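Local coordinates for dihydrodipicolinate synthase (Bacillus clausii KSM-K16, PDB 3E96) that catalyses the condensation of pyruvate with aspartate semialdehyde on the way to lysine, as a DapA-family lyase that probably works through a Schiff base, at the interface of chains A and B. Sequence-based numbering; all coordinates share one arbitrary frame. Chains: chain A/B, Dihydrodipicolinate synthase.

Contact 1: the interface of chains A and B. Residues chain A 90-91, 93-94, 116-117; chain B 60-63, 90, 280.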
# COMPACT_ATOMS: atom_id res chain seq x y z
N TYR A 90 4.97 -7.13 1.55
CA TYR A 90 4.18 -7.70 0.46
C TYR A 90 3.42 -8.95 0.89
O TYR A 90 3.22 -9.18 2.09
CB TYR A 90 5.09 -8.02 -0.73
CG TYR A 90 5.83 -6.81 -1.27
CD1 TYR A 90 5.14 -5.71 -1.79
CD2 TYR A 90 7.23 -6.77 -1.27
CE1 TYR A 90 5.82 -4.60 -2.29
CE2 TYR A 90 7.91 -5.67 -1.77
CZ TYR A 90 7.21 -4.60 -2.28
OH TYR A 90 7.90 -3.52 -2.79
N ALA A 91 2.96 -9.73 -0.08
CA ALA A 91 2.21 -10.95 0.22
C ALA A 91 3.05 -11.85 1.12
O ALA A 91 4.28 -11.86 1.04
CB ALA A 91 1.85 -11.68 -1.07
N SER A 93 3.94 -15.02 1.20
CA SER A 93 5.00 -15.80 0.58
C SER A 93 6.19 -14.93 0.17
O SER A 93 7.34 -15.36 0.26
CB SER A 93 4.47 -16.56 -0.64
OG SER A 93 4.10 -15.67 -1.68
N THR A 94 5.90 -13.72 -0.29
CA THR A 94 6.95 -12.79 -0.71
C THR A 94 7.72 -12.26 0.49
O THR A 94 8.95 -12.15 0.45
CB THR A 94 6.35 -11.61 -1.50
OG1 THR A 94 5.64 -12.12 -2.64
CG2 THR A 94 7.45 -10.66 -1.99
N ILE A 116 0.25 -3.27 2.89
CA ILE A 116 -0.26 -2.15 2.12
C ILE A 116 -1.59 -2.42 1.42
O ILE A 116 -2.09 -1.58 0.68
CB ILE A 116 0.79 -1.64 1.09
CG1 ILE A 116 1.47 -2.80 0.37
CG2 ILE A 116 1.84 -0.80 1.80
CD1 ILE A 116 0.55 -3.66 -0.46
N HIS A 117 -2.17 -3.60 1.67
CA HIS A 117 -3.45 -3.96 1.05
C HIS A 117 -4.49 -2.89 1.41
O HIS A 117 -4.51 -2.40 2.53
CB HIS A 117 -3.96 -5.31 1.59
CG HIS A 117 -2.94 -6.41 1.55
ND1 HIS A 117 -1.70 -6.30 2.14
CD2 HIS A 117 -2.99 -7.65 1.02
CE1 HIS A 117 -1.04 -7.42 1.98
NE2 HIS A 117 -1.80 -8.26 1.30
N TYR B 60 -2.78 -7.56 -3.92
CA TYR B 60 -1.65 -7.44 -3.01
C TYR B 60 -1.38 -8.64 -2.12
O TYR B 60 -0.34 -8.71 -1.47
CB TYR B 60 -1.80 -6.16 -2.18
CG TYR B 60 -1.66 -4.92 -3.04
CD1 TYR B 60 -0.46 -4.65 -3.70
CD2 TYR B 60 -2.73 -4.05 -3.22
CE1 TYR B 60 -0.33 -3.54 -4.52
CE2 TYR B 60 -2.61 -2.93 -4.05
CZ TYR B 60 -1.40 -2.68 -4.69
OH TYR B 60 -1.26 -1.57 -5.49
N ALA B 61 -2.31 -9.59 -2.10
CA ALA B 61 -2.14 -10.80 -1.30
C ALA B 61 -1.55 -11.91 -2.18
O ALA B 61 -1.30 -13.03 -1.72
CB ALA B 61 -3.48 -11.25 -0.72
N LEU B 62 -1.32 -11.59 -3.45
CA LEU B 62 -0.75 -12.56 -4.39
C LEU B 62 0.74 -12.33 -4.59
O LEU B 62 1.21 -11.20 -4.53
CB LEU B 62 -1.44 -12.44 -5.76
CG LEU B 62 -2.96 -12.52 -5.87
CD1 LEU B 62 -3.37 -12.22 -7.31
CD2 LEU B 62 -3.46 -13.89 -5.43
N SER B 63 1.48 -13.40 -4.84
CA SER B 63 2.90 -13.26 -5.11
C SER B 63 2.93 -12.75 -6.55
O SER B 63 1.91 -12.80 -7.24
CB SER B 63 3.61 -14.61 -5.02
OG SER B 63 3.15 -15.47 -6.04
N TYR B 90 3.20 -1.87 -8.03
CA TYR B 90 4.49 -1.93 -7.35
C TYR B 90 5.52 -0.98 -7.96
O TYR B 90 5.15 -0.01 -8.62
CB TYR B 90 5.04 -3.37 -7.35
CG TYR B 90 4.13 -4.35 -6.64
CD1 TYR B 90 3.87 -4.23 -5.28
CD2 TYR B 90 3.55 -5.42 -7.33
CE1 TYR B 90 3.05 -5.14 -4.62
CE2 TYR B 90 2.74 -6.34 -6.68
CZ TYR B 90 2.49 -6.20 -5.32
OH TYR B 90 1.69 -7.11 -4.67
N ALA B 280 -4.89 -13.43 4.73
CA ALA B 280 -4.48 -12.39 5.68
C ALA B 280 -3.87 -11.35 4.74
O ALA B 280 -3.27 -11.73 3.73
CB ALA B 280 -3.41 -12.94 6.63
O HOH W 1 -1.20 -10.90 2.15
O HOH W 2 3.42 -9.73 -3.24

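Contact 2: the interface of chains A and B. Residues chain A 115, 117, 119-121, 124-125, 128; chain B 255, 258, 280-283.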
# COMPACT_ATOMS: atom_id res chain seq x y z
N PRO A 115 1.22 -4.27 6.16
CA PRO A 115 0.62 -4.60 4.87
C PRO A 115 0.00 -3.39 4.19
O PRO A 115 -0.66 -2.58 4.83
CB PRO A 115 -0.41 -5.68 5.23
CG PRO A 115 -0.78 -5.33 6.64
CD PRO A 115 0.56 -5.02 7.25
N HIS A 117 -2.17 -3.60 1.67
CA HIS A 117 -3.45 -3.96 1.05
C HIS A 117 -4.49 -2.89 1.41
O HIS A 117 -4.51 -2.40 2.53
CB HIS A 117 -3.96 -5.31 1.59
CG HIS A 117 -2.94 -6.41 1.55
ND1 HIS A 117 -1.70 -6.30 2.14
CD2 HIS A 117 -2.99 -7.65 1.02
CE1 HIS A 117 -1.04 -7.42 1.98
NE2 HIS A 117 -1.80 -8.26 1.30
N TYR A 119 -7.55 -3.36 1.86
CA TYR A 119 -8.51 -3.97 2.78
C TYR A 119 -7.77 -4.78 3.86
O TYR A 119 -7.05 -5.73 3.55
CB TYR A 119 -9.48 -4.91 2.04
CG TYR A 119 -9.93 -4.40 0.69
CD1 TYR A 119 -10.28 -3.06 0.51
CD2 TYR A 119 -10.01 -5.25 -0.41
CE1 TYR A 119 -10.68 -2.58 -0.73
CE2 TYR A 119 -10.41 -4.78 -1.66
CZ TYR A 119 -10.74 -3.45 -1.81
OH TYR A 119 -11.14 -2.97 -3.04
N VAL A 120 -7.95 -4.38 5.11
CA VAL A 120 -7.33 -5.05 6.24
C VAL A 120 -8.31 -5.05 7.42
O VAL A 120 -9.13 -4.14 7.54
CB VAL A 120 -6.02 -4.35 6.71
CG1 VAL A 120 -4.96 -4.41 5.60
CG2 VAL A 120 -6.31 -2.90 7.08
N THR A 121 -8.23 -6.07 8.26
CA THR A 121 -9.06 -6.13 9.46
C THR A 121 -8.14 -6.57 10.58
O THR A 121 -7.09 -7.18 10.33
CB THR A 121 -10.25 -7.12 9.32
OG1 THR A 121 -9.75 -8.44 9.07
CG2 THR A 121 -11.17 -6.69 8.19
N GLY A 124 -7.21 -10.18 10.59
CA GLY A 124 -6.36 -10.51 9.46
C GLY A 124 -4.94 -10.00 9.61
O GLY A 124 -3.98 -10.66 9.21
N VAL A 125 -4.79 -8.81 10.19
CA VAL A 125 -3.47 -8.23 10.40
C VAL A 125 -2.70 -9.08 11.40
O VAL A 125 -1.51 -9.31 11.25
CB VAL A 125 -3.57 -6.77 10.91
CG1 VAL A 125 -2.18 -6.23 11.23
CG2 VAL A 125 -4.24 -5.91 9.84
N TYR A 128 -1.55 -12.04 9.55
CA TYR A 128 -0.51 -11.66 8.59
C TYR A 128 0.88 -11.64 9.26
O TYR A 128 1.81 -12.31 8.80
CB TYR A 128 -0.81 -10.28 8.00
CG TYR A 128 0.27 -9.77 7.05
CD1 TYR A 128 0.33 -10.22 5.73
CD2 TYR A 128 1.23 -8.86 7.49
CE1 TYR A 128 1.34 -9.77 4.87
CE2 TYR A 128 2.23 -8.41 6.65
CZ TYR A 128 2.28 -8.87 5.35
OH TYR A 128 3.29 -8.41 4.53
N TYR B 255 -15.37 -1.09 8.40
CA TYR B 255 -13.98 -1.12 8.86
C TYR B 255 -13.05 -0.52 7.82
O TYR B 255 -12.03 -1.11 7.48
CB TYR B 255 -13.55 -2.56 9.17
CG TYR B 255 -14.61 -3.38 9.88
CD1 TYR B 255 -15.13 -2.96 11.10
CD2 TYR B 255 -15.12 -4.54 9.31
CE1 TYR B 255 -16.15 -3.69 11.74
CE2 TYR B 255 -16.13 -5.27 9.93
CZ TYR B 255 -16.64 -4.84 11.14
OH TYR B 255 -17.66 -5.54 11.74
N GLY B 258 -12.33 -2.80 5.09
CA GLY B 258 -11.74 -4.09 5.42
C GLY B 258 -12.64 -5.24 5.02
O GLY B 258 -12.16 -6.33 4.71
N ALA B 280 -4.89 -13.43 4.73
CA ALA B 280 -4.48 -12.39 5.68
C ALA B 280 -3.87 -11.35 4.74
O ALA B 280 -3.27 -11.73 3.73
CB ALA B 280 -3.41 -12.94 6.63
N PRO B 281 -3.95 -10.05 5.07
CA PRO B 281 -4.52 -9.36 6.23
C PRO B 281 -6.03 -9.24 6.45
O PRO B 281 -6.48 -8.30 7.10
CB PRO B 281 -3.85 -7.99 6.16
CG PRO B 281 -3.84 -7.74 4.68
CD PRO B 281 -3.37 -9.08 4.12
N VAL B 282 -6.83 -10.16 5.92
CA VAL B 282 -8.27 -10.13 6.18
C VAL B 282 -8.70 -11.55 6.52
O VAL B 282 -8.41 -12.48 5.78
CB VAL B 282 -9.10 -9.63 4.97
CG1 VAL B 282 -10.59 -9.81 5.27
CG2 VAL B 282 -8.81 -8.15 4.72
N ASN B 283 -9.38 -11.72 7.65
CA ASN B 283 -9.84 -13.04 8.04
C ASN B 283 -11.36 -13.11 7.91
O ASN B 283 -11.97 -12.24 7.28
CB ASN B 283 -9.36 -13.40 9.46
CG ASN B 283 -10.00 -12.56 10.55
OD1 ASN B 283 -10.34 -11.40 10.34
ND2 ASN B 283 -10.14 -13.15 11.73
O HOH W 3 -1.20 -10.90 2.15
O HOH W 4 -9.48 -1.55 8.49
O HOH W 5 -12.33 -9.90 8.75

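Contact 1: the interface of chains A and B
The apolar centre of this patch of the two-fold interface is the pair A:Tyr90 and B:Tyr90, which reach across tip to tip. Their planes stand at 87° and their centroids lie 5.3 Å apart, an edge-to-face pair. Both phenols bring the CD1–CE1 side forward, with A:Tyr90 CD1 3.6 Å from B:Tyr90 CE1. In each, CG is anti to the carbonyl carbon, so near-identical torsions serve both subunits, as expected of residues meeting their own copies across a two-fold interface. Beside them the tip of A:Ile116 crosses B:Tyr60 at about a right angle. Its CG1 takes the crowded position between backbone N and carbonyl carbon (chi1 43°), which brings methyl CD1 to 3.5 Å from B:Tyr60 CD1, next to the stem of that ring.

A:His117 runs antiparallel past B:Tyr60. B:Tyr60 CB rests on one imidazole face, offset toward the rim, 3.7 Å from A:His117 CD2, while B:Ala61 CB fills the ring edge in plane. B:Tyr60 O is 3.2 Å from A:His117 NE2 but lies far beneath the ring plane, so any hydrogen bond there is poorly directed. Water 1 is nearer to A:His117 NE2, at 2.8 Å, though that bond is also bent at the hydrogen; the water passes the link on to the carbonyl of B:Ala280.

At the opposite rim A:Ala91 CB packs against the carbonyls of B:Ala61 and B:Leu62. Water 2 joins A:Ala91 N to B:Leu62 O, the amide arm being fairly straight (159° at H) and the carbonyl arm 2.9 Å long; its approaches to A:Thr94 OG1 and B:Tyr90 OH are weak. Last, A:Ser93 OG meets the CB of B:Ser63.

The patch joins the loop before helix 92-105 to the partner's 3-10 helix 59-61, a short step from the predicted pyruvate-binding turn, and may thereby steady that turn if the dimer is the working form.

Contact 2: the interface of chains A and B
Three partners grip A:Thr121 OG1, a side-chain hydroxyl at the start of helix 122-136, though two of them weakly. It donates a weak hydrogen bond to the amide oxygen B:Asn283 OD1 at 3.3 Å. Within its own chain, A:Thr121 OG1 receives a weak one from the backbone A:Gly124 N at 3.4 Å, the pattern of a helix N-cap. Water 5 is the firmer partner, 3.0 Å from A:Thr121 OG1, and is itself held by B:Asn283 through both its backbone O and OD1. The hydroxyl is placed by a chi1 of 59°, between the backbone N and the carbonyl carbon; CG2 is then turned toward B:Gly258.

The same residue makes a well-aligned direct bond across: A:Thr121 N donates to B:Pro281 O at 3.1 Å. It is straight at the hydrogen (163°) and arrives nearly along the C=O axis (165°), so the carbonyl points at the helix start, whose dipole may polarise it. Nearby, water 4 lies 2.8 Å from A:Val120 O and bridges it to B:Tyr255 O.

B:Pro281 is the main apolar element of the patch, hiding 122 Å² of its surface. A cis peptide bond precedes it, and its ring crosses A:His117 obliquely, with CD over the centre of the imidazole, 3.4 Å from the ring centroid, a CH-pi contact. CG of the same proline packs 3.6 Å from A:Val120 CG1, and beyond it lies A:Pro115. Flanking this core, B:Val282 CG2, anti to its carbonyl carbon, touches the A:Tyr119 carbonyl and the backbone of A:Val120, while B:Ala280 CB presses on helix 122-136 at A:Gly124 O and A:Tyr128 N.

Thus a proline-bearing loop of one subunit is docked against the helix start and preceding loop of the other, apparently fastening the two chains on the flank of the putative active site.

Contact 1 and contact 2 are neighbouring patches of one two-fold interface, their C-alpha centres about 11 Å apart, and they share A:His117 and B:Ala280. The imidazole is the element common to both: opposite faces are taken by B:Tyr60 in contact 1 and B:Pro281 in contact 2, so two separate segments of chain B grip one ring of chain A. The centres lie about 14 Å (contact 1) and 12 Å (contact 2) from A:Tyr143, the predicted proton donor/acceptor. Dimer packing could therefore influence the catalytic region, although the structure alone does not show which oligomer is active.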